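PDB 6H21: probable ss-1,3-N-acetylglucosaminyltransferase from Staphylococcus aureus subsp. aureus N315, which is a probable glycosyltransferase with a GT-A type, family 2 domain followed by a TarS-like linker domain, modelled with uridine-diphosphate-N-acetylglucosamine and manganese. Local coordinates for residues Tyr105-Asp110 with Glu121-Tyr126. Sequence-based numbering, arbitrary orientation.
With UD1 (uridine-diphosphate-N-acetylglucosamine), chain X.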
# COMPACT_ATOMS: atom_id res chain seq x y z
N TYR C 105 -3.55 52.17 -3.25
CA TYR C 105 -3.15 50.86 -2.78
C TYR C 105 -3.43 50.73 -1.28
O TYR C 105 -3.33 51.70 -0.55
CB TYR C 105 -1.65 50.64 -3.02
CG TYR C 105 -1.24 50.45 -4.45
CD1 TYR C 105 -1.27 49.20 -5.05
CD2 TYR C 105 -0.76 51.51 -5.21
CE1 TYR C 105 -0.88 49.01 -6.36
CE2 TYR C 105 -0.35 51.34 -6.52
CZ TYR C 105 -0.42 50.09 -7.10
OH TYR C 105 -0.02 49.89 -8.40
N VAL C 106 -3.71 49.50 -0.83
CA VAL C 106 -3.68 49.16 0.57
C VAL C 106 -2.51 48.22 0.85
O VAL C 106 -2.00 47.50 -0.03
CB VAL C 106 -5.01 48.55 1.07
CG1 VAL C 106 -6.19 49.51 0.87
CG2 VAL C 106 -5.29 47.20 0.44
N PHE C 107 -2.10 48.21 2.11
CA PHE C 107 -1.06 47.33 2.61
C PHE C 107 -1.48 46.82 3.99
O PHE C 107 -1.68 47.62 4.92
CB PHE C 107 0.29 48.05 2.66
CG PHE C 107 1.44 47.09 2.85
CD1 PHE C 107 1.55 46.35 4.02
CD2 PHE C 107 2.38 46.89 1.86
CE1 PHE C 107 2.58 45.44 4.19
CE2 PHE C 107 3.41 45.97 2.03
CZ PHE C 107 3.52 45.26 3.20
N PHE C 108 -1.61 45.50 4.12
CA PHE C 108 -1.98 44.90 5.39
C PHE C 108 -0.72 44.66 6.23
O PHE C 108 0.23 43.99 5.81
CB PHE C 108 -2.81 43.62 5.18
CG PHE C 108 -4.11 43.86 4.45
CD1 PHE C 108 -5.20 44.40 5.11
CD2 PHE C 108 -4.23 43.58 3.10
CE1 PHE C 108 -6.39 44.64 4.44
CE2 PHE C 108 -5.42 43.82 2.43
CZ PHE C 108 -6.50 44.34 3.10
N LEU C 109 -0.74 45.22 7.43
CA LEU C 109 0.31 45.08 8.42
C LEU C 109 -0.30 44.47 9.67
O LEU C 109 -1.27 44.98 10.19
CB LEU C 109 0.91 46.46 8.71
CG LEU C 109 1.86 46.54 9.90
CD1 LEU C 109 3.11 45.70 9.67
CD2 LEU C 109 2.22 47.99 10.18
N ASP C 110 0.29 43.37 10.16
CA ASP C 110 -0.12 42.81 11.44
C ASP C 110 0.55 43.62 12.56
O ASP C 110 1.67 44.15 12.37
CB ASP C 110 0.15 41.30 11.49
CG ASP C 110 -0.73 40.49 10.55
OD1 ASP C 110 -1.74 41.05 10.04
OD2 ASP C 110 -0.42 39.30 10.34
N GLU C 121 7.49 53.36 0.03
CA GLU C 121 7.99 54.15 -1.12
C GLU C 121 8.45 53.21 -2.25
O GLU C 121 8.01 53.37 -3.38
CB GLU C 121 9.12 55.09 -0.67
CG GLU C 121 9.71 55.95 -1.79
CD GLU C 121 8.94 57.20 -2.22
OE1 GLU C 121 7.76 57.38 -1.77
OE2 GLU C 121 9.52 58.01 -2.98
N ASP C 122 9.29 52.23 -1.93
CA ASP C 122 9.87 51.34 -2.93
C ASP C 122 8.80 50.44 -3.57
O ASP C 122 8.81 50.26 -4.78
CB ASP C 122 10.96 50.45 -2.34
CG ASP C 122 12.27 51.17 -2.13
OD1 ASP C 122 12.28 52.45 -2.20
OD2 ASP C 122 13.28 50.45 -1.91
N LEU C 123 7.91 49.86 -2.75
CA LEU C 123 6.87 48.97 -3.27
C LEU C 123 5.88 49.77 -4.13
O LEU C 123 5.53 49.32 -5.21
CB LEU C 123 6.16 48.24 -2.12
CG LEU C 123 6.75 46.88 -1.74
CD1 LEU C 123 8.25 46.94 -1.61
CD2 LEU C 123 6.12 46.36 -0.46
N TYR C 124 5.45 50.93 -3.63
CA TYR C 124 4.53 51.78 -4.38
C TYR C 124 5.16 52.21 -5.71
O TYR C 124 4.51 52.14 -6.74
CB TYR C 124 4.11 53.04 -3.62
CG TYR C 124 3.26 53.97 -4.46
CD1 TYR C 124 1.90 53.79 -4.58
CD2 TYR C 124 3.84 55.00 -5.20
CE1 TYR C 124 1.12 54.61 -5.38
CE2 TYR C 124 3.08 55.83 -6.01
CZ TYR C 124 1.71 55.64 -6.11
OH TYR C 124 0.95 56.45 -6.90
N ASN C 125 6.40 52.71 -5.68
CA ASN C 125 7.09 53.20 -6.91
C ASN C 125 7.18 52.06 -7.94
O ASN C 125 6.89 52.26 -9.12
CB ASN C 125 8.47 53.79 -6.61
CG ASN C 125 8.42 55.16 -5.95
OD1 ASN C 125 7.43 55.88 -6.07
ND2 ASN C 125 9.48 55.51 -5.25
N TYR C 126 7.56 50.86 -7.49
CA TYR C 126 7.75 49.70 -8.37
C TYR C 126 6.40 49.27 -8.97
O TYR C 126 6.30 48.95 -10.14
CB TYR C 126 8.45 48.58 -7.61
CG TYR C 126 9.00 47.48 -8.47
CD1 TYR C 126 10.01 47.72 -9.39
CD2 TYR C 126 8.53 46.18 -8.36
CE1 TYR C 126 10.53 46.71 -10.18
CE2 TYR C 126 9.04 45.16 -9.14
CZ TYR C 126 10.05 45.42 -10.06
OH TYR C 126 10.53 44.41 -10.83
C1' UD1 X . -0.72 34.45 11.32
C2' UD1 X . -0.09 34.33 9.93
C3' UD1 X . -0.14 35.68 9.21
C4' UD1 X . -1.58 36.19 9.19
C5' UD1 X . -2.23 36.15 10.58
C6' UD1 X . -3.71 36.54 10.54
C7' UD1 X . 1.70 32.65 9.68
C8' UD1 X . 3.17 32.39 9.84
N2' UD1 X . 1.29 33.87 10.03
O1' UD1 X . 0.04 35.42 12.05
O3' UD1 X . 0.37 35.55 7.88
O4' UD1 X . -1.59 37.54 8.71
O5' UD1 X . -2.09 34.85 11.19
O6' UD1 X . -4.45 35.77 9.59
O7' UD1 X . 0.94 31.81 9.25
N1 UD1 X . -6.18 40.16 15.60
C2 UD1 X . -7.48 40.70 15.54
N3 UD1 X . -8.46 40.22 16.31
C4 UD1 X . -8.24 39.23 17.16
C5 UD1 X . -6.97 38.66 17.24
C6 UD1 X . -5.93 39.13 16.44
O2 UD1 X . -7.75 41.62 14.77
O4 UD1 X . -9.20 38.84 17.86
C1B UD1 X . -5.17 40.73 14.71
C2B UD1 X . -3.83 40.98 15.36
O2' UD1 X . -3.84 42.17 16.14
C3B UD1 X . -2.91 41.05 14.15
C4B UD1 X . -3.57 40.11 13.14
O4B UD1 X . -4.91 39.87 13.60
O3B UD1 X . -2.87 42.38 13.62
C5B UD1 X . -2.86 38.77 13.03
O5B UD1 X . -2.58 38.29 14.34
PA UD1 X . -1.14 37.72 14.74
O1A UD1 X . -1.25 37.36 16.19
O2A UD1 X . 0.00 38.60 14.22
O3A UD1 X . -1.16 36.38 13.90
PB UD1 X . 0.13 35.47 13.64
O1B UD1 X . -0.15 34.12 14.22
O2B UD1 X . 1.43 36.17 14.02
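Tyr-105 and Tyr-124 meet obliquely, their side chains crossing at about a right angle, with CD2 of Tyr-105 3.6 Å from CD1 of Tyr-124. The ring planes stand at 90°, their centroids 5.6 Å apart. The first bond of the Tyr-124 side chain does not aim at the strand, but with CG anti to the backbone N (chi1 174°) the ring swings CD1 and CE1 to Tyr-105. Two residues on, Phe-107 presents its ring edge to helix 119-129, and CD2 of Leu-123 touches CE2 there at 3.7 Å, close to the ring plane. All four touching residues are buried, and they meet through carbon atoms alone; the two segments cover just 145 Å² between them. The phenol oxygens are tied down farther out, Tyr-105 OH to the carbonyl of Ser-132 and Tyr-124 OH to Glu-104. Met-177 of the neighbouring antiparallel strand packs against Tyr-105, Phe-107 and Leu-123. Just past the strand, Asp-110 OD2 accepts a 2.7 Å hydrogen bond from O4' of uridine-diphosphate-N-acetylglucosamine, while OD1 forms a salt bridge with Arg-94. Strand 105-108, packed against helix 119-129 near its start and leading into Asp-110, probably the first aspartate of a DxD motif, fits the Rossmann-like GT-A fold.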